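Local coordinates for protein succinylglutamate desuccinylase/aspartoacylase (Shewanella frigidimarina, PDB 3LWU) that binds a zinc ion and is probably a metal-dependent hydrolase of the succinylglutamate desuccinylase/aspartoacylase family, thought to act on ester bonds, at residues D360-H366 and E377-T383; N121-D126 and F226-M230; S215-I221 and M300-Y306; V72-L76 and L271-L275. All blocks are in the same frame, centred on the assembly; numbering follows the deposited sequence.

Interaction 1 of 4, residues D360-H366 and E377-T383; sequences DCVPILH and ELYKVMT
Cys361 meets strand 377-382 through its sulfur: SG lies 3.8 Å from Val381 CB, set there by a chi1 of 72° that tucks it between its own backbone N and carbonyl carbon. Val362 and Met382 form an antiparallel hydrogen-bonded pair, Val362 N giving to Met382 O at 2.9 Å and Met382 N returning a bond to Val362 O. Pro363, with no N-H to offer, sits at the non-hydrogen-bonded pair with Val381 and rests CB 3.7 Å from Tyr379 CD2. Ile364 and Leu365 both face Lys380, a classic beta bulge that shifts the register by one: Ile364 N reaches Lys380 O at 2.8 Å, whereas Leu365 N makes a weak bond to the same oxygen. Ile364 CG1 packs 3.7 Å from Met382 CG. Beyond the bulge, Leu365 O takes the N-H of Lys380, and His366 CB stands over the centre of the Tyr379 ring, 3.5 Å from its centroid, in a CH-pi contact. The Tyr379 hydroxyl is bonded to Ala325 O, and the His366 ring stacks on Tyr323. Backbone bonds thus set the register, while largely apolar contacts fill both faces of this buried antiparallel strand pair.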
loop_
_atom_site.group_PDB
_atom_site.type_symbol
_atom_site.label_atom_id
_atom_site.label_comp_id
_atom_site.label_asym_id
_atom_site.label_seq_id
_atom_site.Cartn_x
_atom_site.Cartn_y
_atom_site.Cartn_z
ATOM N N ASP A 360 15.819 30.840 -15.550
ATOM C CA ASP A 360 16.811 29.789 -15.754
ATOM C C ASP A 360 16.927 28.945 -14.497
ATOM O O ASP A 360 16.826 29.443 -13.383
ATOM C CB ASP A 360 18.203 30.350 -16.075
ATOM C CG ASP A 360 18.232 31.156 -17.342
ATOM O OD1 ASP A 360 17.288 31.058 -18.166
ATOM O OD2 ASP A 360 19.197 31.930 -17.493
ATOM N N CYS A 361 17.149 27.656 -14.670
ATOM C CA CYS A 361 17.319 26.792 -13.516
ATOM C C CYS A 361 18.228 25.649 -13.849
ATOM O O CYS A 361 18.586 25.471 -15.003
ATOM C CB CYS A 361 15.961 26.291 -13.038
ATOM S SG CYS A 361 15.145 25.061 -14.080
ATOM N N VAL A 362 18.618 24.890 -12.823
ATOM C CA VAL A 362 19.210 23.560 -12.998
ATOM C C VAL A 362 18.259 22.559 -12.363
ATOM O O VAL A 362 18.168 22.476 -11.132
ATOM C CB VAL A 362 20.632 23.490 -12.369
ATOM C CG1 VAL A 362 21.217 22.102 -12.467
ATOM C CG2 VAL A 362 21.572 24.530 -13.027
ATOM N N PRO A 363 17.522 21.786 -13.188
ATOM C CA PRO A 363 16.694 20.773 -12.613
ATOM C C PRO A 363 17.535 19.692 -11.927
ATOM O O PRO A 363 18.528 19.206 -12.518
ATOM C CB PRO A 363 15.938 20.192 -13.828
ATOM C CG PRO A 363 16.015 21.219 -14.856
ATOM C CD PRO A 363 17.356 21.837 -14.644
ATOM N N ILE A 364 17.157 19.325 -10.693
ATOM C CA ILE A 364 17.966 18.377 -9.913
ATOM C C ILE A 364 17.386 16.976 -9.911
ATOM O O ILE A 364 18.124 16.007 -10.036
ATOM C CB ILE A 364 18.194 18.884 -8.471
ATOM C CG1 ILE A 364 19.113 20.094 -8.509
ATOM C CG2 ILE A 364 18.790 17.796 -7.565
ATOM C CD1 ILE A 364 20.483 19.791 -9.203
ATOM N N LEU A 365 16.068 16.877 -9.742
ATOM C CA LEU A 365 15.390 15.601 -9.657
ATOM C C LEU A 365 13.969 15.747 -10.155
ATOM O O LEU A 365 13.390 16.853 -10.165
ATOM C CB LEU A 365 15.409 15.047 -8.207
ATOM C CG LEU A 365 14.816 15.911 -7.105
ATOM C CD1 LEU A 365 13.302 15.622 -6.886
ATOM C CD2 LEU A 365 15.576 15.748 -5.762
ATOM N N HIS A 366 13.410 14.624 -10.583
ATOM C CA HIS A 366 11.995 14.580 -10.905
ATOM C C HIS A 366 11.295 13.341 -10.367
ATOM O O HIS A 366 11.922 12.376 -9.955
ATOM C CB HIS A 366 11.739 14.778 -12.422
ATOM C CG HIS A 366 12.147 13.639 -13.303
ATOM N ND1 HIS A 366 11.409 12.475 -13.430
ATOM C CD2 HIS A 366 13.181 13.523 -14.179
ATOM C CE1 HIS A 366 11.990 11.682 -14.322
ATOM N NE2 HIS A 366 13.074 12.289 -14.787
ATOM N N GLU A 377 4.364 16.662 -7.090
ATOM C CA GLU A 377 5.694 17.242 -7.318
ATOM C C GLU A 377 6.278 16.696 -8.615
ATOM O O GLU A 377 6.310 15.497 -8.768
ATOM C CB GLU A 377 6.630 16.850 -6.186
ATOM C CG GLU A 377 8.074 17.391 -6.316
ATOM C CD GLU A 377 9.125 16.350 -5.875
ATOM O OE1 GLU A 377 9.306 15.266 -6.566
ATOM O OE2 GLU A 377 9.746 16.609 -4.846
ATOM N N LEU A 378 6.657 17.552 -9.564
ATOM C CA LEU A 378 7.190 17.083 -10.849
ATOM C C LEU A 378 8.696 17.110 -10.794
ATOM O O LEU A 378 9.326 16.115 -11.088
ATOM C CB LEU A 378 6.688 17.896 -12.053
ATOM C CG LEU A 378 5.254 17.694 -12.531
ATOM C CD1 LEU A 378 4.933 18.603 -13.710
ATOM C CD2 LEU A 378 4.981 16.247 -12.840
ATOM N N TYR A 379 9.249 18.276 -10.454
ATOM C CA TYR A 379 10.676 18.487 -10.313
ATOM C C TYR A 379 11.019 19.315 -9.079
ATOM O O TYR A 379 10.216 20.126 -8.579
ATOM C CB TYR A 379 11.259 19.291 -11.489
ATOM C CG TYR A 379 11.619 18.560 -12.768
ATOM C CD1 TYR A 379 10.649 18.310 -13.752
ATOM C CD2 TYR A 379 12.952 18.229 -13.065
ATOM C CE1 TYR A 379 10.980 17.682 -14.944
ATOM C CE2 TYR A 379 13.289 17.578 -14.266
ATOM C CZ TYR A 379 12.293 17.314 -15.207
ATOM O OH TYR A 379 12.585 16.718 -16.424
ATOM N N LYS A 380 12.268 19.178 -8.656
ATOM C CA LYS A 380 12.922 20.205 -7.846
ATOM C C LYS A 380 14.051 20.792 -8.667
ATOM O O LYS A 380 14.828 20.038 -9.283
ATOM C CB LYS A 380 13.462 19.641 -6.553
ATOM C CG LYS A 380 12.425 19.163 -5.545
ATOM C CD LYS A 380 13.044 19.417 -4.216
ATOM C CE LYS A 380 12.645 18.540 -3.092
ATOM N NZ LYS A 380 13.543 19.072 -1.994
ATOM N N VAL A 381 14.129 22.119 -8.697
ATOM C CA VAL A 381 15.075 22.812 -9.517
ATOM C C VAL A 381 15.820 23.881 -8.682
ATOM O O VAL A 381 15.250 24.495 -7.780
ATOM C CB VAL A 381 14.382 23.474 -10.732
ATOM C CG1 VAL A 381 13.533 22.436 -11.537
ATOM C CG2 VAL A 381 13.550 24.686 -10.291
HETATM N N MSE A 382 17.095 24.069 -8.976
HETATM C CA MSE A 382 17.875 25.105 -8.336
HETATM C C MSE A 382 17.784 26.359 -9.194
HETATM O O MSE A 382 17.838 26.287 -10.438
HETATM C CB MSE A 382 19.342 24.701 -8.223
HETATM C CG MSE A 382 19.620 23.532 -7.347
HETATM SE SE MSE A 382 21.530 23.254 -7.362
HETATM C CE MSE A 382 21.690 22.071 -5.859
ATOM N N THR A 383 17.664 27.493 -8.530
ATOM C CA THR A 383 17.675 28.785 -9.203
ATOM C C THR A 383 18.802 29.627 -8.571
ATOM O O THR A 383 19.312 29.291 -7.508
ATOM C CB THR A 383 16.289 29.507 -9.065
ATOM O OG1 THR A 383 16.008 29.743 -7.685
ATOM C CG2 THR A 383 15.161 28.647 -9.627
#

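Interaction 2 of 4, residues N121-D126 and F226-M230; sequences NREYFD and FGGAM
Arg122 and Gly228 bring their CA atoms within 4.1 Å where two irregular loops of the catalytic domain meet, and the backbone bond from Tyr124 N to Gly228 O (3.0 Å, 157° at the hydrogen) ties them together at a helix start, just ahead of helix 230-247, whose N-cap position is held by Ala229. Gly228, with a positive phi of 93°, lets the chain come this close to Arg122 O. Alongside, Ala229 CA makes a CA-H...O contact with Asn121 O.

Tyr124 lays its ring against the start of the helix. Met230 CB lies over one face, the selenium of this selenomethionine approaches obliquely in a Met-aromatic contact, and CE comes 3.5 Å from Tyr124 CE1; bends at chi2 and chi3 fold the Met230 chain back along the ring. Gly228 O lies at the ring's edge, near its plane, while the Tyr124 hydroxyl is bonded to Gln59. Asn121 belongs to the surroundings of the zinc site, its side chain touching the zinc ligands His63 and His192. On the outer side, Arg122 NE makes a weak bond to Gly227 O. The Phe226 ring is covered on both faces, by Gly228 N on one and by Asp126 on the other, where Asp126 CB sits 3.4 Å from Phe226 CE2.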
loop_
_atom_site.group_PDB
_atom_site.type_symbol
_atom_site.label_atom_id
_atom_site.label_comp_id
_atom_site.label_asym_id
_atom_site.label_seq_id
_atom_site.Cartn_x
_atom_site.Cartn_y
_atom_site.Cartn_z
ATOM N N ASN A 121 13.116 10.315 7.890
ATOM C CA ASN A 121 14.127 11.355 8.024
ATOM C C ASN A 121 13.656 12.639 8.683
ATOM O O ASN A 121 14.377 13.657 8.613
ATOM C CB ASN A 121 14.774 11.667 6.684
ATOM C CG ASN A 121 16.163 12.277 6.833
ATOM O OD1 ASN A 121 16.918 11.974 7.773
ATOM N ND2 ASN A 121 16.490 13.173 5.927
ATOM N N ARG A 122 12.481 12.619 9.313
ATOM C CA ARG A 122 11.954 13.776 10.052
ATOM C C ARG A 122 11.761 13.394 11.522
ATOM O O ARG A 122 11.083 14.071 12.245
ATOM C CB ARG A 122 10.584 14.226 9.501
ATOM C CG ARG A 122 10.535 14.731 8.035
ATOM C CD ARG A 122 10.764 16.250 7.823
ATOM N NE ARG A 122 12.176 16.475 7.483
ATOM C CZ ARG A 122 12.707 16.393 6.253
ATOM N NH1 ARG A 122 11.961 16.151 5.177
ATOM N NH2 ARG A 122 14.011 16.580 6.099
ATOM N N GLU A 123 12.381 12.313 11.955
ATOM C CA GLU A 123 12.141 11.713 13.238
ATOM C C GLU A 123 13.290 11.934 14.225
ATOM O O GLU A 123 13.249 11.408 15.319
ATOM C CB GLU A 123 11.947 10.191 13.043
ATOM C CG GLU A 123 10.611 9.761 12.381
ATOM C CD GLU A 123 9.403 9.890 13.329
ATOM O OE1 GLU A 123 9.060 11.006 13.727
ATOM O OE2 GLU A 123 8.760 8.895 13.685
ATOM N N TYR A 124 14.326 12.684 13.844
ATOM C CA TYR A 124 15.491 12.849 14.715
ATOM C C TYR A 124 15.169 13.795 15.877
ATOM O O TYR A 124 14.150 14.515 15.869
ATOM C CB TYR A 124 16.737 13.284 13.930
ATOM C CG TYR A 124 17.267 12.168 13.055
ATOM C CD1 TYR A 124 18.093 11.192 13.566
ATOM C CD2 TYR A 124 16.881 12.061 11.725
ATOM C CE1 TYR A 124 18.557 10.157 12.773
ATOM C CE2 TYR A 124 17.323 11.002 10.919
ATOM C CZ TYR A 124 18.157 10.068 11.452
ATOM O OH TYR A 124 18.606 9.075 10.661
ATOM N N PHE A 125 16.004 13.742 16.895
ATOM C CA PHE A 125 15.731 14.444 18.153
ATOM C C PHE A 125 16.453 15.797 18.241
ATOM O O PHE A 125 17.674 15.860 18.090
ATOM C CB PHE A 125 16.171 13.576 19.334
ATOM C CG PHE A 125 15.998 14.241 20.681
ATOM C CD1 PHE A 125 14.752 14.682 21.089
ATOM C CD2 PHE A 125 17.075 14.379 21.554
ATOM C CE1 PHE A 125 14.580 15.263 22.337
ATOM C CE2 PHE A 125 16.902 14.961 22.788
ATOM C CZ PHE A 125 15.647 15.407 23.175
ATOM N N ASP A 126 15.677 16.845 18.516
ATOM C CA ASP A 126 16.158 18.209 18.783
ATOM C C ASP A 126 16.331 18.364 20.283
ATOM O O ASP A 126 15.371 18.281 21.033
ATOM C CB ASP A 126 15.087 19.192 18.293
ATOM C CG ASP A 126 15.414 20.672 18.588
ATOM O OD1 ASP A 126 16.469 21.018 19.180
ATOM O OD2 ASP A 126 14.573 21.508 18.189
ATOM N N PHE A 226 16.631 23.493 12.546
ATOM C CA PHE A 226 16.259 22.106 12.821
ATOM C C PHE A 226 14.890 21.742 12.200
ATOM O O PHE A 226 13.851 22.308 12.597
ATOM C CB PHE A 226 16.237 21.815 14.332
ATOM C CG PHE A 226 15.983 20.368 14.643
ATOM C CD1 PHE A 226 17.030 19.453 14.670
ATOM C CD2 PHE A 226 14.676 19.894 14.825
ATOM C CE1 PHE A 226 16.780 18.097 14.914
ATOM C CE2 PHE A 226 14.432 18.544 15.067
ATOM C CZ PHE A 226 15.490 17.654 15.114
ATOM N N GLY A 227 14.891 20.791 11.260
ATOM C CA GLY A 227 13.644 20.343 10.596
ATOM C C GLY A 227 13.452 18.841 10.711
ATOM O O GLY A 227 12.727 18.240 9.933
ATOM N N GLY A 228 14.128 18.229 11.682
ATOM C CA GLY A 228 13.953 16.812 11.975
ATOM C C GLY A 228 14.910 15.821 11.298
ATOM O O GLY A 228 14.732 14.614 11.526
ATOM N N ALA A 229 15.879 16.317 10.482
ATOM C CA ALA A 229 16.815 15.459 9.686
ATOM C C ALA A 229 18.126 15.171 10.421
ATOM O O ALA A 229 18.545 15.955 11.264
ATOM C CB ALA A 229 17.117 16.078 8.324
HETATM N N MSE A 230 18.776 14.062 10.058
HETATM C CA MSE A 230 20.032 13.597 10.699
HETATM C C MSE A 230 21.125 14.643 10.657
HETATM O O MSE A 230 21.790 14.878 11.682
HETATM C CB MSE A 230 20.568 12.287 10.068
HETATM C CG MSE A 230 22.046 11.942 10.450
HETATM SE SE MSE A 230 22.170 11.551 12.379
HETATM C CE MSE A 230 22.010 9.575 12.241
#

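Interaction 3 of 4, residues S215-I221 and M300-Y306; sequences SIPYTLI and MERFGCY
Phe303 and Pro217 open a run of backbone hydrogen bonds that joins two parallel strand segments inclined at 24°. Phe303 N gives to Pro217 O at 2.7 Å, nearly straight at 171°; Thr219 N then gives to Phe303 O, Cys305 N to Thr219 O, and Ile221 N to Cys305 O at 3.0 Å. Between them Gly304 CA comes 3.0 Å from Thr219 O as a CA-H...O contact.

Apolar pairs line both faces. Tyr218 and Phe303 lie side by side, their planes near parallel but slid apart so that the rings barely overlap, with Tyr218 CE1 3.7 Å from Phe303 CD1. Leu220 CD2 touches Cys305 SG at 3.6 Å on that face. On the other, Ile221 CD1 stands over the Tyr306 ring toward its rim.

Water supplements the backbone where the strands begin. One molecule accepts from Ile216 N and from Arg302 NE at 3.0 Å, lying at the edge of the guanidinium group; NH2 of that arginine also bonds to Phe214 O and Ala298 O. A second water lies within hydrogen-bonding distance of Thr219 OG1, Ile216 O and Phe303 O.

Strand 218-222 is flanked by 303-306 along one edge and by 196-204 along the other, and Tyr218, Leu220 and Cys305 pack against Met382 of strand 377-382.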
loop_
_atom_site.group_PDB
_atom_site.type_symbol
_atom_site.label_atom_id
_atom_site.label_comp_id
_atom_site.label_asym_id
_atom_site.label_seq_id
_atom_site.Cartn_x
_atom_site.Cartn_y
_atom_site.Cartn_z
ATOM N N SER A 215 32.632 14.487 -4.724
ATOM C CA SER A 215 32.555 14.426 -6.195
ATOM C C SER A 215 31.114 14.725 -6.597
ATOM O O SER A 215 30.432 13.900 -7.184
ATOM C CB SER A 215 32.993 13.053 -6.689
ATOM O OG SER A 215 34.338 12.780 -6.329
ATOM N N ILE A 216 30.637 15.905 -6.209
ATOM C CA ILE A 216 29.222 16.221 -6.302
ATOM C C ILE A 216 29.037 17.559 -7.013
ATOM O O ILE A 216 29.478 18.600 -6.516
ATOM C CB ILE A 216 28.547 16.193 -4.916
ATOM C CG1 ILE A 216 28.553 14.755 -4.375
ATOM C CG2 ILE A 216 27.073 16.655 -5.026
ATOM C CD1 ILE A 216 27.966 14.570 -3.011
ATOM N N PRO A 217 28.395 17.543 -8.194
ATOM C CA PRO A 217 28.322 18.793 -8.953
ATOM C C PRO A 217 27.474 19.893 -8.309
ATOM O O PRO A 217 27.806 21.062 -8.455
ATOM C CB PRO A 217 27.722 18.362 -10.290
ATOM C CG PRO A 217 27.959 16.893 -10.359
ATOM C CD PRO A 217 27.842 16.416 -8.965
ATOM N N TYR A 218 26.416 19.541 -7.592
ATOM C CA TYR A 218 25.510 20.537 -7.059
ATOM C C TYR A 218 25.331 20.417 -5.559
ATOM O O TYR A 218 24.940 19.370 -5.052
ATOM C CB TYR A 218 24.141 20.487 -7.784
ATOM C CG TYR A 218 24.266 20.718 -9.252
ATOM C CD1 TYR A 218 24.433 21.996 -9.744
ATOM C CD2 TYR A 218 24.279 19.657 -10.159
ATOM C CE1 TYR A 218 24.595 22.230 -11.091
ATOM C CE2 TYR A 218 24.481 19.896 -11.538
ATOM C CZ TYR A 218 24.625 21.172 -11.975
ATOM O OH TYR A 218 24.796 21.465 -13.310
ATOM N N THR A 219 25.562 21.534 -4.874
ATOM C CA THR A 219 25.434 21.660 -3.430
ATOM C C THR A 219 24.355 22.686 -3.026
ATOM O O THR A 219 24.328 23.811 -3.521
ATOM C CB THR A 219 26.762 22.164 -2.823
ATOM O OG1 THR A 219 27.795 21.230 -3.127
ATOM C CG2 THR A 219 26.652 22.340 -1.309
ATOM N N LEU A 220 23.497 22.278 -2.100
ATOM C CA LEU A 220 22.535 23.153 -1.457
ATOM C C LEU A 220 23.118 23.642 -0.125
ATOM O O LEU A 220 23.498 22.839 0.725
ATOM C CB LEU A 220 21.233 22.397 -1.196
ATOM C CG LEU A 220 20.545 22.022 -2.503
ATOM C CD1 LEU A 220 19.696 20.772 -2.368
ATOM C CD2 LEU A 220 19.752 23.186 -3.014
ATOM N N ILE A 221 23.178 24.949 0.049
ATOM C CA ILE A 221 23.762 25.546 1.230
ATOM C C ILE A 221 22.643 25.780 2.189
ATOM O O ILE A 221 21.777 26.584 1.916
ATOM C CB ILE A 221 24.464 26.893 0.905
ATOM C CG1 ILE A 221 25.461 26.693 -0.245
ATOM C CG2 ILE A 221 25.165 27.405 2.125
ATOM C CD1 ILE A 221 26.120 27.973 -0.763
HETATM N N MSE A 300 36.228 18.610 -11.548
HETATM C CA MSE A 300 34.928 18.769 -12.194
HETATM C C MSE A 300 34.364 20.105 -11.821
HETATM O O MSE A 300 34.701 20.659 -10.790
HETATM C CB MSE A 300 33.930 17.669 -11.760
HETATM C CG MSE A 300 33.771 17.534 -10.259
HETATM SE SE MSE A 300 32.501 16.121 -9.671
HETATM C CE MSE A 300 31.158 17.269 -9.151
ATOM N N GLU A 301 33.439 20.596 -12.622
ATOM C CA GLU A 301 32.783 21.836 -12.265
ATOM C C GLU A 301 31.791 21.599 -11.136
ATOM O O GLU A 301 31.015 20.639 -11.186
ATOM C CB GLU A 301 32.110 22.430 -13.488
ATOM C CG GLU A 301 33.122 23.022 -14.436
ATOM C CD GLU A 301 32.535 23.399 -15.795
ATOM O OE1 GLU A 301 31.472 22.874 -16.188
ATOM O OE2 GLU A 301 33.165 24.223 -16.482
ATOM N N ARG A 302 31.864 22.450 -10.111
ATOM C CA ARG A 302 31.015 22.365 -8.947
ATOM C C ARG A 302 30.211 23.656 -8.782
ATOM O O ARG A 302 30.787 24.731 -8.937
ATOM C CB ARG A 302 31.872 22.123 -7.714
ATOM C CG ARG A 302 32.452 20.739 -7.657
ATOM C CD ARG A 302 33.190 20.495 -6.347
ATOM N NE ARG A 302 33.780 19.155 -6.278
ATOM C CZ ARG A 302 34.884 18.753 -6.901
ATOM N NH1 ARG A 302 35.585 19.563 -7.690
ATOM N NH2 ARG A 302 35.303 17.505 -6.738
ATOM N N PHE A 303 28.905 23.547 -8.490
ATOM C CA PHE A 303 28.014 24.707 -8.326
ATOM C C PHE A 303 27.208 24.579 -7.041
ATOM O O PHE A 303 27.166 23.517 -6.426
ATOM C CB PHE A 303 27.021 24.875 -9.493
ATOM C CG PHE A 303 27.658 24.905 -10.868
ATOM C CD1 PHE A 303 28.000 23.719 -11.520
ATOM C CD2 PHE A 303 27.878 26.116 -11.527
ATOM C CE1 PHE A 303 28.582 23.739 -12.800
ATOM C CE2 PHE A 303 28.475 26.152 -12.816
ATOM C CZ PHE A 303 28.823 24.972 -13.448
ATOM N N GLY A 304 26.581 25.674 -6.628
ATOM C CA GLY A 304 25.709 25.676 -5.446
ATOM C C GLY A 304 24.565 26.667 -5.579
ATOM O O GLY A 304 24.597 27.504 -6.481
ATOM N N CYS A 305 23.553 26.534 -4.718
ATOM C CA CYS A 305 22.569 27.581 -4.468
ATOM C C CYS A 305 22.145 27.558 -3.014
ATOM O O CYS A 305 22.337 26.573 -2.322
ATOM C CB CYS A 305 21.338 27.459 -5.381
ATOM S SG CYS A 305 20.141 26.256 -4.905
ATOM N N TYR A 306 21.592 28.652 -2.533
ATOM C CA TYR A 306 21.093 28.681 -1.168
ATOM C C TYR A 306 19.778 27.898 -1.187
ATOM O O TYR A 306 19.115 27.833 -2.223
ATOM C CB TYR A 306 20.920 30.121 -0.674
ATOM C CG TYR A 306 22.245 30.853 -0.541
ATOM C CD1 TYR A 306 23.038 30.668 0.572
ATOM C CD2 TYR A 306 22.725 31.680 -1.556
ATOM C CE1 TYR A 306 24.260 31.275 0.688
ATOM C CE2 TYR A 306 23.947 32.314 -1.444
ATOM C CZ TYR A 306 24.711 32.108 -0.310
ATOM O OH TYR A 306 25.930 32.722 -0.159
HETATM O O HOH W 1 28.804 21.246 -5.721
HETATM O O HOH W 2 31.386 18.096 -4.733
#

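Interaction 4 of 4, residues V72-L76 and L271-L275; sequences VIYQL and LADAL
Gln75 reaches across from helix 68-80 to the first turn of helix 271-287, its NE2 giving a nearly straight hydrogen bond to Leu271 O (3.1 Å, 176° at the hydrogen). The acceptor lies in the amide plane of Gln75, yet the nitrogen approaches from above the carbonyl plane. Leu275 N, in the helix's own backbone bond, comes to the same oxygen from the opposite face, so two donors grip Leu271 O. With CG beside its own backbone N (chi1 -67°) and a second bend at chi2, the glutamine chain lies close over the neighbouring turn, CG 3.7 Å from Leu275 N.

The tight part is at Val72 and Ala274, both buried, whose CA atoms are 4.6 Å apart. The small alanine methyl sits against the helix backbone, with Ala274 CB 3.7 Å from Val72 N and also touching Val72 CG2. Tyr74 adds one contact, its CD2 3.8 Å from Leu271 CD1, a methyl that also lies against Gln75 NE2; Ile343 and Tyr352 of the third subunit cover this end. The looser, solvent side is at the partly exposed Leu275, whose CB meets Gln75 NE2 at 3.8 Å.

The segment axes cross at -63°, 8.5 Å apart. Beyond the contact Leu76 meets Leu282 further along helix 271-287, while Ile73 and Leu76 turn to strands 56-60 and 89-92.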
loop_
_atom_site.group_PDB
_atom_site.type_symbol
_atom_site.label_atom_id
_atom_site.label_comp_id
_atom_site.label_asym_id
_atom_site.label_seq_id
_atom_site.Cartn_x
_atom_site.Cartn_y
_atom_site.Cartn_z
ATOM N N VAL A 72 27.997 2.435 -2.051
ATOM C CA VAL A 72 29.035 3.408 -1.661
ATOM C C VAL A 72 29.829 2.934 -0.424
ATOM O O VAL A 72 31.082 2.934 -0.411
ATOM C CB VAL A 72 28.456 4.815 -1.494
ATOM C CG1 VAL A 72 29.540 5.843 -0.961
ATOM C CG2 VAL A 72 27.866 5.257 -2.833
ATOM N N ILE A 73 29.112 2.452 0.571
ATOM C CA ILE A 73 29.756 1.905 1.748
ATOM C C ILE A 73 30.623 0.696 1.380
ATOM O O ILE A 73 31.741 0.554 1.881
ATOM C CB ILE A 73 28.727 1.600 2.851
ATOM C CG1 ILE A 73 28.276 2.937 3.447
ATOM C CG2 ILE A 73 29.319 0.706 3.923
ATOM C CD1 ILE A 73 27.151 2.899 4.485
ATOM N N TYR A 74 30.116 -0.168 0.522
ATOM C CA TYR A 74 30.894 -1.322 0.069
ATOM C C TYR A 74 32.186 -0.875 -0.603
ATOM O O TYR A 74 33.244 -1.401 -0.296
ATOM C CB TYR A 74 30.073 -2.206 -0.871
ATOM C CG TYR A 74 30.851 -3.363 -1.445
ATOM C CD1 TYR A 74 30.982 -4.570 -0.749
ATOM C CD2 TYR A 74 31.479 -3.254 -2.665
ATOM C CE1 TYR A 74 31.742 -5.619 -1.268
ATOM C CE2 TYR A 74 32.246 -4.298 -3.176
ATOM C CZ TYR A 74 32.355 -5.468 -2.473
ATOM O OH TYR A 74 33.066 -6.483 -3.015
ATOM N N GLN A 75 32.116 0.101 -1.508
ATOM C CA GLN A 75 33.331 0.559 -2.215
ATOM C C GLN A 75 34.247 1.286 -1.280
ATOM O O GLN A 75 35.459 1.126 -1.339
ATOM C CB GLN A 75 33.003 1.458 -3.406
ATOM C CG GLN A 75 32.266 0.761 -4.565
ATOM C CD GLN A 75 33.119 -0.272 -5.295
ATOM O OE1 GLN A 75 33.962 -0.943 -4.692
ATOM N NE2 GLN A 75 32.868 -0.436 -6.593
ATOM N N LEU A 76 33.660 2.044 -0.355
ATOM C CA LEU A 76 34.462 2.781 0.614
ATOM C C LEU A 76 35.249 1.810 1.514
ATOM O O LEU A 76 36.455 1.950 1.682
ATOM C CB LEU A 76 33.583 3.718 1.415
ATOM C CG LEU A 76 34.244 4.724 2.358
ATOM C CD1 LEU A 76 35.214 5.665 1.617
ATOM C CD2 LEU A 76 33.139 5.509 3.074
ATOM N N LEU A 271 27.809 -0.135 -9.056
ATOM C CA LEU A 271 29.034 -0.240 -8.291
ATOM C C LEU A 271 30.092 0.720 -8.838
ATOM O O LEU A 271 30.837 1.326 -8.058
ATOM C CB LEU A 271 29.554 -1.709 -8.263
ATOM C CG LEU A 271 29.100 -2.530 -7.043
ATOM C CD1 LEU A 271 29.622 -1.963 -5.710
ATOM C CD2 LEU A 271 27.605 -2.602 -6.947
ATOM N N ALA A 272 30.127 0.877 -10.162
ATOM C CA ALA A 272 31.086 1.768 -10.779
ATOM C C ALA A 272 30.801 3.201 -10.342
ATOM O O ALA A 272 31.700 3.929 -9.975
ATOM C CB ALA A 272 31.102 1.626 -12.324
ATOM N N ASP A 273 29.547 3.595 -10.337
ATOM C CA ASP A 273 29.203 4.947 -9.947
ATOM C C ASP A 273 29.474 5.120 -8.434
ATOM O O ASP A 273 29.936 6.173 -7.978
ATOM C CB ASP A 273 27.735 5.187 -10.300
ATOM C CG ASP A 273 27.380 6.648 -10.432
ATOM O OD1 ASP A 273 28.285 7.484 -10.725
ATOM O OD2 ASP A 273 26.170 6.945 -10.261
ATOM N N ALA A 274 29.268 4.057 -7.666
ATOM C CA ALA A 274 29.486 4.096 -6.234
ATOM C C ALA A 274 30.963 4.283 -5.891
ATOM O O ALA A 274 31.297 4.936 -4.905
ATOM C CB ALA A 274 28.911 2.828 -5.565
ATOM N N LEU A 275 31.841 3.740 -6.720
ATOM C CA LEU A 275 33.272 3.900 -6.529
ATOM C C LEU A 275 33.664 5.386 -6.706
ATOM O O LEU A 275 34.419 5.914 -5.914
ATOM C CB LEU A 275 34.068 3.018 -7.481
ATOM C CG LEU A 275 35.606 3.070 -7.431
ATOM C CD1 LEU A 275 36.143 2.691 -6.024
ATOM C CD2 LEU A 275 36.238 2.114 -8.529
#

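In the fold
Interactions 1 and 3 are neighbours, their centres about 14 Å apart: Met382 CE packs on Tyr218 CB and Leu220 CG at 3.5 Å, joining a late antiparallel strand pair to the parallel pairing of 218-222 with 303-306. Interaction 4 lies about 20 Å from interaction 3 between centres; helix 271-287 leads into strand 303-306 as the next element of the chain. Interaction 2, on the other side of the chain's centre from interactions 3 and 4, is nested within the chain loop closed by interaction 4 and lies beside the zinc ligands. Interaction 1 opens only after the other three have closed, bringing a strand pair from late in the chain against strands 196-204 and 218-222.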